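Local coordinates for putative hydrolase (Acinetobacter sp. NBRC 100985, PDB 4XUK), which probably hydrolyses organophosphate triesters and lactones at a dinuclear zinc centre, as a member of the metallo-beta-lactamase superfamily, at residues T129-D135 and R176-K181; V101-L105 and I186-K190; Y9-V14 and L206-E211; L19-N24 and H83-V87; Q226-P230 and K280-W284. The protein carries 2 engineered substitutions. Residues are numbered along the deposited sequence.

In the fold
All five lie in one αββα sandwich; interactions 1 to 3 touch in sequence, whereas 4 and 5 touch none of the others. Interactions 1 and 2 have centres 11 Å apart and touch: strands 129-133 and 103-105 are neighbours in one sheet, and Ile-186 packs on Tyr-131 and Tyr-180. Interaction 2 meets interaction 3 where Phe-189 lies against Leu-206 (centres 15 Å apart); both join one sheet to the other. Interaction 4, on strand 14-26, lies near the metals, the Asn-24 side chain about 8 Å from a zinc ion; in interaction 1 the Val-132 side chain is about 11 Å from one. Interaction 5, across the chain's centre from interaction 1, lies about 32 Å from it, centre to centre.

Interaction 1. Residues T129-D135 and R176-K181; sequences TVYVSND and RFKTYK
The backbones of 129-133 and 177-180 are extended and parallel, their axes 4.7 Å apart at the closest and at 32° to each other. The register pairs Val-130 with Phe-177, Tyr-131 with Lys-178, Val-132 with Thr-179 and Ser-133 with Tyr-180. The ladder runs Val-130 N to Arg-176 O (2.8 Å), Lys-178 N to Val-130 O (2.7 Å), Val-132 N to Lys-178 O (3.2 Å), Tyr-180 N to Val-132 O (3.3 Å) and Asn-134 N to Tyr-180 O (2.8 Å).

Apolar contacts occupy both faces. On one, Phe-177 (chi1 t) brings CD1 to 3.8 Å from Val-130 CG1 and CZ to 3.7 Å from Val-132 CG1. On the other, Lys-178 CB sits over the Tyr-131 ring, 4.1 Å from its centroid. Tyr-180 (chi1 p) places a ring face against Ser-133, whose CA is 3.7 Å from the centroid.

Among polar groups, Lys-181 NZ donates to Asn-134 OD1 (2.9 Å), but the model also puts Asn-134 ND2 1.5 Å from Lys-181 CD, a covalent length that makes both side-chain ends, and this hydrogen bond, uncertain. Ser-133 is the N-cap of helix 134-141, its OG hydrogen-bonded to Glu-136 N and Gly-200 O.

With mostly helical chain between them, and Phe-177 touching helix 151-173, the two strands form a beta-alpha-beta crossover at the edge of the first sheet of the αββα fold.

Interaction 2. Residues V101-L105 and I186-K190; sequences VDTIL and IQGFK
Asp-102 enters the contact weakly, its CB 4.2 Å from Gln-187 NE2, while its carboxylate is turned to Leu-69 N. Thr-103 follows in extended conformation with chi1 m; its OG1 accepts a straight hydrogen bond from Gln-187 NE2 (2.8 Å, 173°), and its CG2 lies 4.3 Å from Ile-186 CG2. The donor stands on a type I' turn from Ile-186 to Phe-189, with Gln-187 at phi/psi 57/32 and Gly-188 at 85/-2, closed by Ile-186 N to Phe-189 O (3.0 Å) and Phe-189 N to Ile-186 O (2.8 Å). This tight hairpin opens the second sheet of the αββα sandwich, and its inner face packs on strand 103-105 of the first; the nearest CA atoms, of Thr-103 and Gln-187, are 8.0 Å apart, as befits layers met through side chains. Leu-105 (m, t) ends the segment by dividing its methyls: CD2 is 3.9 Å from Ile-186 CG2, and CD1 rests over the Phe-189 ring, 4.2 Å from the centroid and 24° off the normal.

Interaction 3. Residues Y9-V14 and L206-E211; sequences YQAGDV and LKTKGE
Val-14 (chi1 t) reaches across to two residues of 206-211, with CG1 4.0 Å from Leu-206 CD1 and CG2 3.8 Å from Thr-208 CG2. Two beta-hairpin turns face each other here, one from each sheet of the αββα sandwich, and the side chains close the end of the interface between the layers. The first is a type II' turn from Ala-11 to Val-14, with Gly-12 at phi/psi 64/-119 and Asp-13 at -83/0; Ala-11 N to Val-14 O measures 2.7 Å and Val-14 N to Ala-11 O 3.0 Å. The second, type II, runs from Thr-208 to Glu-211 with Gly-210 at 73/10, and Thr-208 N is 2.8 Å from Glu-211 O. The closest CA pair, Ala-11 and Glu-211, is 6.9 Å apart, and Ala-11 CB lies 3.6 Å from Glu-211 OE1.

Polar groups complete the contact. Lys-209 NZ and Asp-13 OD2 form a salt bridge of 2.9 Å between exposed turn residues. The extended Glu-211 side chain (t, t) brings its carboxylate to strand 6-11: a water donates to both OE1 (2.7 Å) and Gln-10 O (2.9 Å), while OE2, also hydrogen-bonded to Thr-260 OG1, accepts a short 2.5 Å hydrogen bond from Tyr-9 OH.

Interaction 4. Residues L19-N24 and H83-V87; sequences LLDGTN and HLGSV
Asp-21 (chi1 t, chi2 near 53°) directs its carboxylate into the loop 83-87: OD2 accepts from Gly-85 N (3.0 Å) and OD1 from Val-87 N (3.0 Å), while its backbone O takes Ser-86 N (3.0 Å). The segments run nearly antiparallel, 159° apart, with Asp-21 CA 4.2 Å from Ser-86 CA. Gly-22, at phi/psi 155/-176, sets its CA 3.6 Å from CD2 of Leu-84 (m, t), where a CB would clash. Leu-19 (m, t) places CD1 4.1 Å from Val-87 CG1, and Asn-24 (m) offers OD1 to NE2 of His-83 (chi1 p; 2.8 Å). One water donates to His-83 O and Asp-21 O and accepts from Ser-86 OG; another donates to His-83 O (2.8 Å) and accepts from Thr-23 N (2.9 Å). Strand 14-26 belongs to the metallo-beta-lactamase αββα sandwich, the Asn-24 side chain about 8 Å from a zinc ion. Ala-76 N also donates to OD2; main-chain N-H groups thus satisfy the buried carboxylate, those of 85-87 tying loop and helix 87-93 to the strand.

Interaction 5. Residues Q226-P230 and K280-W284; sequences QFDRP and KSYQW
Phe-227 (chi1 -85°, m) forms the apolar centre, with 112 Å² of the residue covered by 280-284. Trp-284 CB lies over its ring face, 4.0 Å from the centroid and 15° off the normal, and the indole's edge turns towards the same ring in an offset edge-to-face arrangement: centroids of Phe-227 and the Trp-284 five-membered ring are 5.8 Å apart, with planes at 61°. Trp-284 has chi1 t. Phe-227 CD2 also approaches Tyr-282 CB (3.7 Å). Further out, Pro-230 sets CG against Tyr-282 CD2 (3.8 Å), at the edge of a ring held in chi1 m and covered by Ala-252 and Ala-255 of helix 240-257.

The backbones meet in register at Phe-227 and Tyr-282, CA to CA 4.8 Å, where the single direct hydrogen bond between the segments runs from Tyr-282 N to Phe-227 O (2.8 Å, 169°). Pro-230 CG approaches Lys-280 O at 3.4 Å, and Ser-281 CB comes within 3.5 Å of Asp-228 O. At the polar edge a water donates to both Asp-228 OD1 and Tyr-282 O (3.0 Å each). The Asp-228 carboxylate has stronger partners outside, Tyr-46 and Lys-45.

Helix 225-228 thus ends against the lead-in to strand 283-286, the outermost strand of the second sheet within this chain, where Gln-283 meets Gln-283 of the second subunit, joining an inter-strand connection to that strand of the metallo-beta-lactamase αββα sandwich.

Interaction 1. Residues T129-D135 and R176-K181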
# COMPACT_ATOMS: atom_id res chain seq x y z
N THR A 129 6.34 29.59 7.21
CA THR A 129 6.11 30.42 6.05
C THR A 129 5.81 29.58 4.82
O THR A 129 6.41 28.51 4.57
CB THR A 129 7.20 31.51 5.86
OG1 THR A 129 7.59 31.63 4.48
CG2 THR A 129 8.37 31.21 6.72
N VAL A 130 4.83 30.08 4.08
CA VAL A 130 4.23 29.38 2.96
C VAL A 130 4.82 29.93 1.67
O VAL A 130 4.91 31.16 1.49
CB VAL A 130 2.70 29.58 2.98
CG1 VAL A 130 2.05 28.99 1.75
CG2 VAL A 130 2.10 28.99 4.25
N TYR A 131 5.26 29.02 0.80
CA TYR A 131 5.81 29.36 -0.52
C TYR A 131 4.98 28.75 -1.64
O TYR A 131 4.52 27.60 -1.54
CB TYR A 131 7.21 28.79 -0.69
CG TYR A 131 8.28 29.43 0.14
CD1 TYR A 131 8.45 29.10 1.48
CD2 TYR A 131 9.15 30.35 -0.43
CE1 TYR A 131 9.45 29.70 2.24
CE2 TYR A 131 10.14 30.95 0.32
CZ TYR A 131 10.29 30.61 1.65
OH TYR A 131 11.29 31.22 2.38
N VAL A 132 4.86 29.49 -2.74
CA VAL A 132 4.25 28.97 -3.96
C VAL A 132 4.90 29.75 -5.10
O VAL A 132 5.49 30.82 -4.87
CB VAL A 132 2.71 29.18 -3.92
CG1 VAL A 132 2.38 30.67 -4.04
CG2 VAL A 132 2.01 28.34 -4.99
N SER A 133 4.85 29.24 -6.33
CA SER A 133 5.57 29.91 -7.41
C SER A 133 4.97 31.28 -7.75
O SER A 133 3.77 31.50 -7.60
CB SER A 133 5.63 29.04 -8.66
OG SER A 133 4.45 29.18 -9.43
N ASN A 134 5.83 32.16 -8.20
CA ASN A 134 5.46 33.46 -8.73
C ASN A 134 4.34 33.39 -9.78
O ASN A 134 3.37 34.06 -9.68
CB ASN A 134 6.69 34.20 -9.29
CG ASN A 134 7.42 33.42 -10.40
OD1 ASN A 134 7.31 32.23 -10.55
ND2 ASN A 134 8.19 34.13 -11.17
N ASP A 135 4.53 32.51 -10.74
CA ASP A 135 3.57 32.32 -11.82
C ASP A 135 2.21 31.86 -11.26
O ASP A 135 1.16 32.28 -11.74
CB ASP A 135 4.08 31.28 -12.83
CG ASP A 135 5.31 31.75 -13.59
OD1 ASP A 135 5.64 32.95 -13.52
OD2 ASP A 135 5.95 30.91 -14.26
N ARG A 176 4.30 36.06 6.06
CA ARG A 176 4.78 34.69 5.87
C ARG A 176 4.14 33.94 4.70
O ARG A 176 4.02 32.74 4.70
CB ARG A 176 4.68 33.89 7.16
CG ARG A 176 5.28 34.56 8.36
CD ARG A 176 6.68 34.10 8.61
NE ARG A 176 6.72 33.60 9.94
CZ ARG A 176 7.24 32.47 10.37
NH1 ARG A 176 7.85 31.58 9.63
NH2 ARG A 176 7.11 32.26 11.61
N PHE A 177 3.73 34.68 3.70
CA PHE A 177 3.33 34.09 2.42
C PHE A 177 4.28 34.63 1.36
O PHE A 177 4.32 35.84 1.10
CB PHE A 177 1.89 34.44 2.09
CG PHE A 177 1.41 33.88 0.79
CD1 PHE A 177 1.05 32.55 0.68
CD2 PHE A 177 1.33 34.69 -0.34
CE1 PHE A 177 0.61 32.03 -0.53
CE2 PHE A 177 0.90 34.18 -1.54
CZ PHE A 177 0.54 32.85 -1.64
N LYS A 178 5.03 33.73 0.73
CA LYS A 178 6.13 34.13 -0.12
C LYS A 178 5.96 33.51 -1.50
O LYS A 178 5.34 32.44 -1.63
CB LYS A 178 7.45 33.64 0.48
CG LYS A 178 7.69 34.04 1.92
CD LYS A 178 7.82 35.55 2.06
CE LYS A 178 8.31 35.95 3.44
NZ LYS A 178 8.58 37.41 3.51
N THR A 179 6.49 34.16 -2.52
CA THR A 179 6.57 33.54 -3.84
C THR A 179 8.03 33.38 -4.27
O THR A 179 8.92 34.04 -3.71
CB THR A 179 5.76 34.31 -4.91
OG1 THR A 179 6.35 35.59 -5.15
CG2 THR A 179 4.32 34.50 -4.44
N TYR A 180 8.28 32.48 -5.22
CA TYR A 180 9.64 32.22 -5.70
C TYR A 180 9.68 32.16 -7.22
O TYR A 180 8.64 32.08 -7.88
CB TYR A 180 10.19 30.91 -5.12
CG TYR A 180 9.39 29.69 -5.51
CD1 TYR A 180 9.52 29.12 -6.77
CD2 TYR A 180 8.49 29.12 -4.62
CE1 TYR A 180 8.77 28.02 -7.13
CE2 TYR A 180 7.74 28.01 -4.97
CZ TYR A 180 7.89 27.47 -6.23
OH TYR A 180 7.15 26.36 -6.60
N LYS A 181 10.87 32.12 -7.76
CA LYS A 181 11.07 31.96 -9.17
C LYS A 181 11.92 30.74 -9.47
O LYS A 181 12.63 30.29 -8.64
CB LYS A 181 11.73 33.20 -9.73
CG LYS A 181 10.75 34.29 -10.03
CD LYS A 181 9.66 33.83 -11.01
CE LYS A 181 10.21 32.93 -12.13
NZ LYS A 181 9.57 31.61 -12.19
O HOH W 1 3.90 26.63 -7.31
O HOH W 2 8.31 29.73 -14.16

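Interaction 2. Residues V101-L105 and I186-K190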
# COMPACT_ATOMS: atom_id res chain seq x y z
N VAL A 101 6.21 22.82 12.21
CA VAL A 101 6.32 23.13 10.79
C VAL A 101 6.85 24.56 10.58
O VAL A 101 6.22 25.54 10.99
CB VAL A 101 4.98 22.94 10.06
CG1 VAL A 101 5.14 23.24 8.57
CG2 VAL A 101 4.46 21.51 10.28
N ASP A 102 8.03 24.63 9.99
CA ASP A 102 8.82 25.83 9.68
C ASP A 102 8.54 26.43 8.28
O ASP A 102 8.64 27.59 8.08
CB ASP A 102 10.33 25.52 9.62
CG ASP A 102 10.81 24.85 10.81
OD1 ASP A 102 10.62 25.36 11.89
OD2 ASP A 102 11.35 23.79 10.68
N THR A 103 8.30 25.54 7.33
CA THR A 103 8.11 25.86 5.94
C THR A 103 7.00 25.01 5.29
O THR A 103 6.89 23.83 5.52
CB THR A 103 9.38 25.65 5.14
OG1 THR A 103 10.45 26.28 5.77
CG2 THR A 103 9.23 26.16 3.73
N ILE A 104 6.21 25.66 4.46
CA ILE A 104 5.20 24.96 3.68
C ILE A 104 5.43 25.27 2.20
O ILE A 104 5.48 26.43 1.81
CB ILE A 104 3.77 25.39 4.10
CG1 ILE A 104 3.51 25.02 5.56
CG2 ILE A 104 2.71 24.79 3.16
CD1 ILE A 104 2.17 25.48 6.12
N LEU A 105 5.63 24.23 1.40
CA LEU A 105 5.76 24.39 -0.05
C LEU A 105 4.46 23.93 -0.72
O LEU A 105 3.97 22.82 -0.46
CB LEU A 105 6.94 23.58 -0.60
CG LEU A 105 8.29 23.80 0.07
CD1 LEU A 105 9.34 22.87 -0.51
CD2 LEU A 105 8.73 25.25 0.02
N ILE A 186 14.75 26.36 -1.86
CA ILE A 186 14.13 26.66 -0.58
C ILE A 186 14.31 25.50 0.37
O ILE A 186 13.81 24.40 0.10
CB ILE A 186 12.62 26.91 -0.74
CG1 ILE A 186 12.37 27.97 -1.81
CG2 ILE A 186 11.99 27.29 0.61
CD1 ILE A 186 11.00 27.92 -2.42
N GLN A 187 15.03 25.74 1.47
CA GLN A 187 15.28 24.72 2.50
C GLN A 187 15.96 23.48 1.92
O GLN A 187 15.72 22.36 2.38
CB GLN A 187 13.97 24.30 3.19
CG GLN A 187 13.35 25.38 4.07
CD GLN A 187 13.94 25.40 5.47
OE1 GLN A 187 15.11 25.09 5.67
NE2 GLN A 187 13.12 25.79 6.45
N GLY A 188 16.78 23.70 0.90
CA GLY A 188 17.49 22.60 0.26
C GLY A 188 16.67 21.90 -0.81
O GLY A 188 17.15 20.97 -1.45
N PHE A 189 15.42 22.34 -0.99
CA PHE A 189 14.58 21.80 -2.06
C PHE A 189 14.81 22.57 -3.34
O PHE A 189 14.94 23.80 -3.32
CB PHE A 189 13.09 21.86 -1.69
CG PHE A 189 12.69 20.90 -0.59
CD1 PHE A 189 12.99 21.17 0.74
CD2 PHE A 189 12.02 19.73 -0.90
CE1 PHE A 189 12.62 20.29 1.75
CE2 PHE A 189 11.64 18.85 0.09
CZ PHE A 189 11.94 19.12 1.42
N LYS A 190 14.86 21.87 -4.45
CA LYS A 190 14.92 22.49 -5.75
C LYS A 190 13.54 22.61 -6.41
O LYS A 190 12.78 21.69 -6.45
CB LYS A 190 15.87 21.77 -6.63
CG LYS A 190 15.90 22.35 -7.98
CD LYS A 190 16.92 21.70 -8.85
CE LYS A 190 16.78 22.14 -10.28
NZ LYS A 190 18.06 21.76 -10.87

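Interaction 3. Residues Y9-V14 and L206-E211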
# COMPACT_ATOMS: atom_id res chain seq x y z
N TYR A 9 8.27 7.19 5.77
CA TYR A 9 9.25 6.71 4.79
C TYR A 9 10.62 7.29 5.12
O TYR A 9 10.76 8.50 5.27
CB TYR A 9 8.82 7.11 3.36
CG TYR A 9 9.82 6.69 2.31
CD1 TYR A 9 9.87 5.38 1.86
CD2 TYR A 9 10.72 7.60 1.77
CE1 TYR A 9 10.79 4.98 0.90
CE2 TYR A 9 11.64 7.21 0.81
CZ TYR A 9 11.67 5.89 0.38
OH TYR A 9 12.58 5.50 -0.56
N GLN A 10 11.62 6.43 5.26
CA GLN A 10 12.96 6.89 5.61
C GLN A 10 13.87 6.97 4.39
O GLN A 10 14.03 5.99 3.65
CB GLN A 10 13.60 5.98 6.67
CG GLN A 10 14.85 6.58 7.32
CD GLN A 10 14.51 7.62 8.38
OE1 GLN A 10 13.43 7.61 8.96
NE2 GLN A 10 15.45 8.54 8.62
N ALA A 11 14.46 8.14 4.18
CA ALA A 11 15.41 8.32 3.09
C ALA A 11 16.73 8.76 3.70
O ALA A 11 17.01 9.96 3.78
CB ALA A 11 14.90 9.35 2.11
N GLY A 12 17.53 7.79 4.14
CA GLY A 12 18.79 8.11 4.79
C GLY A 12 18.53 8.86 6.08
O GLY A 12 17.86 8.34 6.97
N ASP A 13 19.05 10.08 6.17
CA ASP A 13 18.85 10.91 7.36
C ASP A 13 17.52 11.66 7.39
O ASP A 13 17.23 12.40 8.33
CB ASP A 13 20.00 11.91 7.51
CG ASP A 13 21.29 11.26 7.93
OD1 ASP A 13 21.24 10.15 8.52
OD2 ASP A 13 22.37 11.85 7.69
N VAL A 14 16.71 11.47 6.35
CA VAL A 14 15.48 12.25 6.23
C VAL A 14 14.26 11.37 6.43
O VAL A 14 14.20 10.25 5.91
CB VAL A 14 15.41 12.93 4.86
CG1 VAL A 14 14.13 13.77 4.71
CG2 VAL A 14 16.64 13.79 4.65
N LEU A 206 14.02 16.87 -3.62
CA LEU A 206 14.88 16.78 -2.44
C LEU A 206 15.95 15.75 -2.75
O LEU A 206 15.65 14.57 -2.92
CB LEU A 206 14.07 16.28 -1.24
CG LEU A 206 14.43 16.66 0.21
CD1 LEU A 206 14.38 15.47 1.15
CD2 LEU A 206 15.75 17.40 0.34
N LYS A 207 17.20 16.18 -2.83
CA LYS A 207 18.30 15.22 -2.99
C LYS A 207 18.95 14.90 -1.65
O LYS A 207 19.44 15.79 -0.96
CB LYS A 207 19.33 15.72 -4.01
CG LYS A 207 18.72 16.02 -5.38
CD LYS A 207 19.77 16.39 -6.42
CE LYS A 207 19.15 17.15 -7.59
NZ LYS A 207 18.81 18.57 -7.24
N THR A 208 18.91 13.63 -1.28
CA THR A 208 19.57 13.18 -0.07
C THR A 208 20.71 12.26 -0.46
O THR A 208 20.95 12.02 -1.65
CB THR A 208 18.59 12.41 0.83
OG1 THR A 208 18.31 11.13 0.24
CG2 THR A 208 17.29 13.18 0.98
N LYS A 209 21.44 11.76 0.53
CA LYS A 209 22.52 10.81 0.28
C LYS A 209 21.99 9.54 -0.38
O LYS A 209 21.24 8.78 0.23
CB LYS A 209 23.23 10.47 1.58
CG LYS A 209 22.29 10.22 2.75
CD LYS A 209 22.19 11.43 3.67
CE LYS A 209 23.40 11.54 4.58
NZ LYS A 209 23.48 12.88 5.23
N GLY A 210 22.37 9.33 -1.64
CA GLY A 210 21.99 8.12 -2.35
C GLY A 210 20.53 8.00 -2.80
O GLY A 210 20.12 6.93 -3.25
N GLU A 211 19.76 9.08 -2.68
CA GLU A 211 18.35 9.02 -3.08
C GLU A 211 17.80 10.40 -3.42
O GLU A 211 18.00 11.36 -2.68
CB GLU A 211 17.51 8.38 -1.96
CG GLU A 211 16.02 8.27 -2.28
CD GLU A 211 15.28 7.46 -1.23
OE1 GLU A 211 15.93 6.88 -0.34
OE2 GLU A 211 14.04 7.39 -1.30
O HOH W 3 15.20 4.88 1.30

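Interaction 4. Residues L19-N24 and H83-V87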
# COMPACT_ATOMS: atom_id res chain seq x y z
N LEU A 19 0.80 11.92 4.61
CA LEU A 19 -0.39 12.29 5.38
C LEU A 19 -1.63 12.25 4.49
O LEU A 19 -1.65 12.88 3.43
CB LEU A 19 -0.23 13.70 5.95
CG LEU A 19 0.94 13.91 6.90
CD1 LEU A 19 1.01 15.38 7.35
CD2 LEU A 19 0.82 12.96 8.10
N LEU A 20 -2.66 11.53 4.94
CA LEU A 20 -3.90 11.39 4.17
C LEU A 20 -4.88 12.51 4.51
O LEU A 20 -5.13 12.79 5.69
CB LEU A 20 -4.55 10.02 4.43
CG LEU A 20 -5.85 9.72 3.66
CD1 LEU A 20 -5.62 9.75 2.14
CD2 LEU A 20 -6.43 8.37 4.05
N ASP A 21 -5.42 13.16 3.48
CA ASP A 21 -6.45 14.17 3.68
C ASP A 21 -7.83 13.56 3.54
O ASP A 21 -8.78 14.00 4.18
CB ASP A 21 -6.31 15.33 2.69
CG ASP A 21 -6.99 16.59 3.18
OD1 ASP A 21 -6.70 17.02 4.33
OD2 ASP A 21 -7.82 17.15 2.45
N GLY A 22 -7.95 12.54 2.70
CA GLY A 22 -9.25 11.96 2.42
C GLY A 22 -9.21 11.28 1.06
O GLY A 22 -8.16 11.26 0.41
N THR A 23 -10.36 10.76 0.64
CA THR A 23 -10.46 10.00 -0.59
C THR A 23 -11.64 10.49 -1.43
O THR A 23 -12.76 10.58 -0.93
CB THR A 23 -10.66 8.51 -0.29
OG1 THR A 23 -9.63 8.06 0.60
CG2 THR A 23 -10.61 7.70 -1.56
N ASN A 24 -11.39 10.81 -2.68
CA ASN A 24 -12.47 11.10 -3.59
C ASN A 24 -12.85 9.96 -4.50
O ASN A 24 -12.07 9.10 -4.72
CB ASN A 24 -12.20 12.29 -4.44
CG ASN A 24 -12.19 13.57 -3.67
OD1 ASN A 24 -12.73 13.70 -2.62
ND2 ASN A 24 -11.53 14.50 -4.22
N HIS A 83 -15.73 15.23 3.83
CA HIS A 83 -14.97 13.98 3.72
C HIS A 83 -13.45 14.17 3.62
O HIS A 83 -12.70 13.21 3.79
CB HIS A 83 -15.49 13.09 2.58
CG HIS A 83 -15.32 13.69 1.22
ND1 HIS A 83 -15.81 14.93 0.88
CD2 HIS A 83 -14.70 13.21 0.11
CE1 HIS A 83 -15.51 15.19 -0.38
NE2 HIS A 83 -14.83 14.17 -0.87
N LEU A 84 -12.99 15.39 3.35
CA LEU A 84 -11.56 15.67 3.31
C LEU A 84 -11.14 16.48 4.54
O LEU A 84 -11.96 16.69 5.44
CB LEU A 84 -11.20 16.42 2.02
CG LEU A 84 -11.72 15.79 0.73
CD1 LEU A 84 -11.43 16.68 -0.49
CD2 LEU A 84 -11.15 14.39 0.53
N GLY A 85 -9.88 16.91 4.59
CA GLY A 85 -9.42 17.74 5.69
C GLY A 85 -8.68 17.00 6.80
O GLY A 85 -8.40 17.58 7.86
N SER A 86 -8.37 15.73 6.58
CA SER A 86 -7.72 14.91 7.62
C SER A 86 -6.22 15.17 7.81
O SER A 86 -5.62 14.60 8.73
CB SER A 86 -7.93 13.41 7.34
OG SER A 86 -9.27 13.04 7.59
N VAL A 87 -5.60 15.99 6.96
CA VAL A 87 -4.14 16.15 7.00
C VAL A 87 -3.63 16.52 8.39
O VAL A 87 -2.68 15.91 8.88
CB VAL A 87 -3.62 17.17 5.95
CG1 VAL A 87 -2.24 17.70 6.35
CG2 VAL A 87 -3.54 16.51 4.59
O HOH W 4 -11.37 13.24 5.89
O HOH W 5 -12.34 10.60 2.74

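Interaction 5. Residues Q226-P230 and K280-W284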
# COMPACT_ATOMS: atom_id res chain seq x y z
N GLN A 226 -3.76 6.95 -16.30
CA GLN A 226 -2.67 7.82 -16.74
C GLN A 226 -1.28 7.21 -16.62
O GLN A 226 -0.28 7.86 -16.93
CB GLN A 226 -2.75 9.16 -16.01
CG GLN A 226 -4.02 9.93 -16.31
CD GLN A 226 -4.21 11.08 -15.35
OE1 GLN A 226 -4.28 10.88 -14.14
NE2 GLN A 226 -4.28 12.30 -15.89
N PHE A 227 -1.20 5.96 -16.18
CA PHE A 227 0.06 5.24 -16.28
C PHE A 227 0.08 4.33 -17.52
O PHE A 227 1.04 4.36 -18.29
CB PHE A 227 0.39 4.46 -14.99
CG PHE A 227 1.10 5.31 -13.95
CD1 PHE A 227 0.40 6.27 -13.22
CD2 PHE A 227 2.46 5.16 -13.72
CE1 PHE A 227 1.04 7.05 -12.27
CE2 PHE A 227 3.12 5.95 -12.77
CZ PHE A 227 2.40 6.90 -12.04
N ASP A 228 -0.98 3.55 -17.73
CA ASP A 228 -1.09 2.74 -18.95
C ASP A 228 -1.20 3.64 -20.18
O ASP A 228 -0.67 3.31 -21.24
CB ASP A 228 -2.31 1.81 -18.88
CG ASP A 228 -2.14 0.69 -17.86
OD1 ASP A 228 -1.31 0.83 -16.94
OD2 ASP A 228 -2.86 -0.33 -17.98
N ARG A 229 -1.90 4.77 -20.04
CA ARG A 229 -2.05 5.71 -21.14
C ARG A 229 -1.68 7.12 -20.69
O ARG A 229 -2.55 7.97 -20.50
CB ARG A 229 -3.50 5.69 -21.64
CG ARG A 229 -3.67 6.28 -23.02
CD ARG A 229 -3.41 5.23 -24.09
NE ARG A 229 -4.43 4.19 -24.03
CZ ARG A 229 -5.43 4.08 -24.90
NH1 ARG A 229 -5.54 4.92 -25.93
NH2 ARG A 229 -6.32 3.11 -24.76
N PRO A 230 -0.37 7.40 -20.55
CA PRO A 230 0.07 8.66 -19.95
C PRO A 230 -0.34 9.91 -20.74
O PRO A 230 -0.31 11.00 -20.19
CB PRO A 230 1.60 8.53 -19.93
CG PRO A 230 1.93 7.53 -20.97
CD PRO A 230 0.77 6.56 -20.96
N LYS A 280 6.44 3.95 -23.54
CA LYS A 280 5.14 4.21 -24.01
C LYS A 280 4.10 4.15 -22.91
O LYS A 280 3.24 4.96 -22.84
CB LYS A 280 4.82 3.20 -25.07
CG LYS A 280 5.64 3.43 -26.30
CD LYS A 280 6.38 2.19 -26.69
CE LYS A 280 5.56 1.31 -27.60
NZ LYS A 280 6.38 0.70 -28.68
N SER A 281 4.22 3.15 -22.07
CA SER A 281 3.35 3.01 -20.91
C SER A 281 4.22 2.95 -19.66
O SER A 281 5.39 2.58 -19.72
CB SER A 281 2.51 1.75 -21.02
OG SER A 281 3.29 0.59 -20.80
N TYR A 282 3.64 3.34 -18.53
CA TYR A 282 4.38 3.36 -17.27
C TYR A 282 3.61 2.54 -16.26
O TYR A 282 2.42 2.29 -16.45
CB TYR A 282 4.56 4.80 -16.79
CG TYR A 282 5.39 5.61 -17.75
CD1 TYR A 282 6.76 5.68 -17.61
CD2 TYR A 282 4.80 6.29 -18.81
CE1 TYR A 282 7.54 6.40 -18.49
CE2 TYR A 282 5.57 7.02 -19.70
CZ TYR A 282 6.94 7.07 -19.53
OH TYR A 282 7.71 7.79 -20.40
N GLN A 283 4.29 2.10 -15.21
CA GLN A 283 3.64 1.33 -14.14
C GLN A 283 4.05 1.91 -12.78
O GLN A 283 5.23 2.17 -12.54
CB GLN A 283 4.01 -0.16 -14.24
CG GLN A 283 3.37 -1.03 -13.14
CD GLN A 283 3.76 -2.51 -13.25
OE1 GLN A 283 4.15 -2.98 -14.31
NE2 GLN A 283 3.65 -3.24 -12.13
N TRP A 284 3.06 2.14 -11.92
CA TRP A 284 3.30 2.71 -10.60
C TRP A 284 3.66 1.57 -9.67
O TRP A 284 2.87 0.63 -9.50
CB TRP A 284 2.03 3.39 -10.10
CG TRP A 284 2.06 3.85 -8.67
CD1 TRP A 284 1.28 3.40 -7.64
CD2 TRP A 284 2.91 4.85 -8.12
NE1 TRP A 284 1.60 4.07 -6.47
CE2 TRP A 284 2.60 4.97 -6.74
CE3 TRP A 284 3.91 5.67 -8.65
CZ2 TRP A 284 3.26 5.87 -5.90
CZ3 TRP A 284 4.56 6.56 -7.81
CH2 TRP A 284 4.23 6.65 -6.45
O HOH W 6 1.39 -0.42 -17.16